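Local coordinates for protein ethanolamine kinase Pv091845 (PDB 2QG7) that probably phosphorylates ethanolamine in the first step of phosphatidylethanolamine synthesis, as a member of the choline/ethanolamine kinase family, at residues D[242-247]-D[271-276]. Residues are numbered along the deposited sequence; the frame is centred on the assembly and turned at random.
Sequences KYFHLL and VLRDSI
The Phe244 ring spans the gap between two helices and fits among Leu272, Arg273 and Ile276, with no hydrogen bond crossing the contact. Phe244 CG points opposite the backbone N (chi1 179°), which carries the ring straight across to the facing helix. On the packed side, Phe244 CD1 lies 3.7 Å from CD1 of Ile276, which comes in obliquely. Leu272 passes Phe244 in the opposing sense; its CG lies in the ring plane, and its CD2 reaches the same edge, 3.8 Å from Phe244 CD1. Next to the tip of the ring, Phe244 CE1 approaches the backbone obliquely, 3.6 Å from Arg273 N. Helices 236-251 and 269-284, linked through the short helix 262-265, form an antiparallel pair in the α-helical part of this kinase-like fold (173° between the local axes). Their local axes are 11.6 Å apart, a wide separation bridged mainly by Phe244 in these segments, with Trp241 of the same helix also packing on Arg273 and Ile276. Trp241, edge-to-face, and Phe269 add further aromatic contacts to Phe244, while Leu272 also packs on Leu266 of the second subunit, so this part of the pair adjoins the dimer contact. The other side, where Arg273 is partly exposed, is more polar, although its contacts are no longer. Arg273 CB touches Phe244 CZ at 3.7 Å, after which the arginine chain bends at chi3 (-64°) and folds back past the ring end. Its guanidinium stands nearly upright to the ring, and Phe244 CZ sits over one guanidinium face rather than the arginine stacking flat on the phenyl. Arg273 NH2 turns to a salt bridge with Asp270, three residues earlier. Near this side Phe244 CD2 lies above one face of the exposed His245 imidazole, off toward its rim.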
ATOM      1  N   LYS D 242      -8.488  22.494   7.825  1.00 56.81           N
ATOM      2  CA  LYS D 242      -8.854  22.964   6.492  1.00 56.14           C
ATOM      3  C   LYS D 242      -9.034  21.755   5.567  1.00 55.28           C
ATOM      4  O   LYS D 242      -9.976  21.695   4.797  1.00 55.19           O
ATOM      5  CB  LYS D 242      -7.765  23.889   5.968  1.00 56.93           C
ATOM      6  CG  LYS D 242      -8.036  24.624   4.617  1.00 59.47           C
ATOM      7  CD  LYS D 242      -6.612  24.826   3.884  1.00 65.33           C
ATOM      8  CE  LYS D 242      -6.815  25.589   2.514  1.00 69.39           C
ATOM      9  NZ  LYS D 242      -5.482  25.850   1.800  1.00 68.04           N
ATOM     10  N   TYR D 243      -8.110  20.805   5.635  1.00 54.21           N
ATOM     11  CA  TYR D 243      -8.196  19.600   4.820  1.00 54.12           C
ATOM     12  C   TYR D 243      -9.458  18.767   5.174  1.00 54.17           C
ATOM     13  O   TYR D 243     -10.143  18.269   4.292  1.00 53.27           O
ATOM     14  CB  TYR D 243      -6.943  18.735   4.979  1.00 53.83           C
ATOM     15  CG  TYR D 243      -5.618  19.314   4.550  1.00 52.94           C
ATOM     16  CD1 TYR D 243      -5.528  20.311   3.564  1.00 56.01           C
ATOM     17  CD2 TYR D 243      -4.442  18.841   5.110  1.00 52.58           C
ATOM     18  CE1 TYR D 243      -4.272  20.833   3.159  1.00 54.22           C
ATOM     19  CE2 TYR D 243      -3.207  19.331   4.719  1.00 53.45           C
ATOM     20  CZ  TYR D 243      -3.121  20.317   3.735  1.00 54.01           C
ATOM     21  OH  TYR D 243      -1.874  20.799   3.361  1.00 55.30           O
ATOM     22  N   PHE D 244      -9.750  18.662   6.471  1.00 54.52           N
ATOM     23  CA  PHE D 244     -10.866  17.919   6.968  1.00 55.20           C
ATOM     24  C   PHE D 244     -12.149  18.485   6.391  1.00 56.71           C
ATOM     25  O   PHE D 244     -12.957  17.736   5.825  1.00 57.29           O
ATOM     26  CB  PHE D 244     -10.899  17.963   8.488  1.00 54.99           C
ATOM     27  CG  PHE D 244     -12.073  17.223   9.091  1.00 55.14           C
ATOM     28  CD1 PHE D 244     -11.973  15.852   9.392  1.00 54.93           C
ATOM     29  CD2 PHE D 244     -13.286  17.889   9.348  1.00 52.29           C
ATOM     30  CE1 PHE D 244     -13.078  15.171   9.930  1.00 53.94           C
ATOM     31  CE2 PHE D 244     -14.378  17.216   9.883  1.00 50.37           C
ATOM     32  CZ  PHE D 244     -14.285  15.872  10.168  1.00 51.32           C
ATOM     33  N   HIS D 245     -12.322  19.804   6.521  1.00 57.66           N
ATOM     34  CA  HIS D 245     -13.537  20.496   6.071  1.00 58.10           C
ATOM     35  C   HIS D 245     -13.732  20.478   4.545  1.00 58.49           C
ATOM     36  O   HIS D 245     -14.852  20.381   4.078  1.00 59.07           O
ATOM     37  CB  HIS D 245     -13.622  21.942   6.628  1.00 58.01           C
ATOM     38  CG  HIS D 245     -13.834  22.017   8.119  1.00 58.33           C
ATOM     39  ND1 HIS D 245     -14.960  21.518   8.748  1.00 61.01           N
ATOM     40  CD2 HIS D 245     -13.065  22.543   9.102  1.00 58.31           C
ATOM     41  CE1 HIS D 245     -14.866  21.724  10.051  1.00 61.22           C
ATOM     42  NE2 HIS D 245     -13.716  22.327  10.294  1.00 58.40           N
ATOM     43  N   LEU D 246     -12.658  20.563   3.775  1.00 58.53           N
ATOM     44  CA  LEU D 246     -12.760  20.455   2.334  1.00 58.94           C
ATOM     45  C   LEU D 246     -13.140  19.032   1.883  1.00 59.49           C
ATOM     46  O   LEU D 246     -13.855  18.845   0.876  1.00 60.30           O
ATOM     47  CB  LEU D 246     -11.456  20.891   1.688  1.00 59.17           C
ATOM     48  CG  LEU D 246     -11.110  22.394   1.645  1.00 60.32           C
ATOM     49  CD1 LEU D 246      -9.623  22.614   1.330  1.00 60.30           C
ATOM     50  CD2 LEU D 246     -11.973  23.130   0.600  1.00 61.39           C
ATOM     51  N   LEU D 247     -12.697  18.035   2.639  1.00 59.27           N
ATOM     52  CA  LEU D 247     -13.015  16.659   2.340  1.00 58.76           C
ATOM     53  C   LEU D 247     -14.385  16.283   2.830  1.00 59.85           C
ATOM     54  O   LEU D 247     -15.077  15.515   2.174  1.00 59.89           O
ATOM     55  CB  LEU D 247     -11.971  15.710   2.911  1.00 57.73           C
ATOM     56  CG  LEU D 247     -10.654  15.585   2.144  1.00 55.69           C
ATOM     57  CD1 LEU D 247      -9.691  14.696   2.900  1.00 53.22           C
ATOM     58  CD2 LEU D 247     -10.880  15.054   0.739  1.00 53.76           C
ATOM     59  N   VAL D 271     -15.611   9.947  13.559  1.00 55.45           N
ATOM     60  CA  VAL D 271     -14.485   9.332  14.269  1.00 55.38           C
ATOM     61  C   VAL D 271     -13.153  10.005  13.877  1.00 55.53           C
ATOM     62  O   VAL D 271     -12.209  10.088  14.697  1.00 56.12           O
ATOM     63  CB  VAL D 271     -14.425   7.788  14.019  1.00 55.15           C
ATOM     64  CG1 VAL D 271     -13.202   7.155  14.649  1.00 53.71           C
ATOM     65  CG2 VAL D 271     -15.701   7.117  14.551  1.00 56.25           C
ATOM     66  N   LEU D 272     -13.079  10.472  12.637  1.00 54.43           N
ATOM     67  CA  LEU D 272     -11.934  11.202  12.189  1.00 54.33           C
ATOM     68  C   LEU D 272     -11.872  12.556  12.925  1.00 54.66           C
ATOM     69  O   LEU D 272     -10.797  12.939  13.413  1.00 54.59           O
ATOM     70  CB  LEU D 272     -11.959  11.367  10.655  1.00 53.90           C
ATOM     71  CG  LEU D 272     -10.805  12.119   9.970  1.00 51.73           C
ATOM     72  CD1 LEU D 272      -9.424  11.463  10.198  1.00 52.96           C
ATOM     73  CD2 LEU D 272     -11.090  12.277   8.498  1.00 51.31           C
ATOM     74  N   ARG D 273     -13.020  13.256  12.989  1.00 54.81           N
ATOM     75  CA  ARG D 273     -13.163  14.502  13.751  1.00 54.99           C
ATOM     76  C   ARG D 273     -12.727  14.335  15.183  1.00 54.75           C
ATOM     77  O   ARG D 273     -12.020  15.173  15.696  1.00 55.46           O
ATOM     78  CB  ARG D 273     -14.600  15.003  13.736  1.00 55.57           C
ATOM     79  CG  ARG D 273     -14.785  16.458  14.191  1.00 57.12           C
ATOM     80  CD  ARG D 273     -16.258  16.910  14.131  1.00 60.49           C
ATOM     81  NE  ARG D 273     -16.846  16.938  12.783  1.00 63.13           N
ATOM     82  CZ  ARG D 273     -17.672  15.992  12.307  1.00 65.15           C
ATOM     83  NH1 ARG D 273     -18.175  16.074  11.076  1.00 64.82           N
ATOM     84  NH2 ARG D 273     -18.001  14.949  13.068  1.00 65.43           N
ATOM     85  N   ASP D 274     -13.120  13.242  15.813  1.00 54.79           N
ATOM     86  CA  ASP D 274     -12.717  12.927  17.177  1.00 54.80           C
ATOM     87  C   ASP D 274     -11.233  12.648  17.320  1.00 54.73           C
ATOM     88  O   ASP D 274     -10.628  12.959  18.347  1.00 55.37           O
ATOM     89  CB  ASP D 274     -13.470  11.683  17.663  1.00 55.34           C
ATOM     90  CG  ASP D 274     -14.938  11.952  17.981  1.00 57.90           C
ATOM     91  OD1 ASP D 274     -15.383  13.121  17.857  1.00 61.83           O
ATOM     92  OD2 ASP D 274     -15.659  10.991  18.361  1.00 58.74           O
ATOM     93  N   SER D 275     -10.663  11.994  16.313  1.00 55.02           N
ATOM     94  CA  SER D 275      -9.267  11.599  16.299  1.00 54.55           C
ATOM     95  C   SER D 275      -8.336  12.789  16.132  1.00 54.13           C
ATOM     96  O   SER D 275      -7.266  12.816  16.715  1.00 54.40           O
ATOM     97  CB  SER D 275      -9.027  10.628  15.152  1.00 54.67           C
ATOM     98  OG  SER D 275      -9.487   9.333  15.524  1.00 55.53           O
ATOM     99  N   ILE D 276      -8.739  13.753  15.318  1.00 54.20           N
ATOM    100  CA  ILE D 276      -7.969  14.988  15.140  1.00 54.49           C
ATOM    101  C   ILE D 276      -7.977  15.859  16.415  1.00 55.45           C
ATOM    102  O   ILE D 276      -6.931  16.399  16.818  1.00 55.83           O
ATOM    103  CB  ILE D 276      -8.449  15.800  13.930  1.00 53.70           C
ATOM    104  CG1 ILE D 276      -8.262  14.995  12.642  1.00 50.41           C
ATOM    105  CG2 ILE D 276      -7.706  17.148  13.875  1.00 54.52           C
ATOM    106  CD1 ILE D 276      -8.937  15.603  11.460  1.00 47.31           C
TER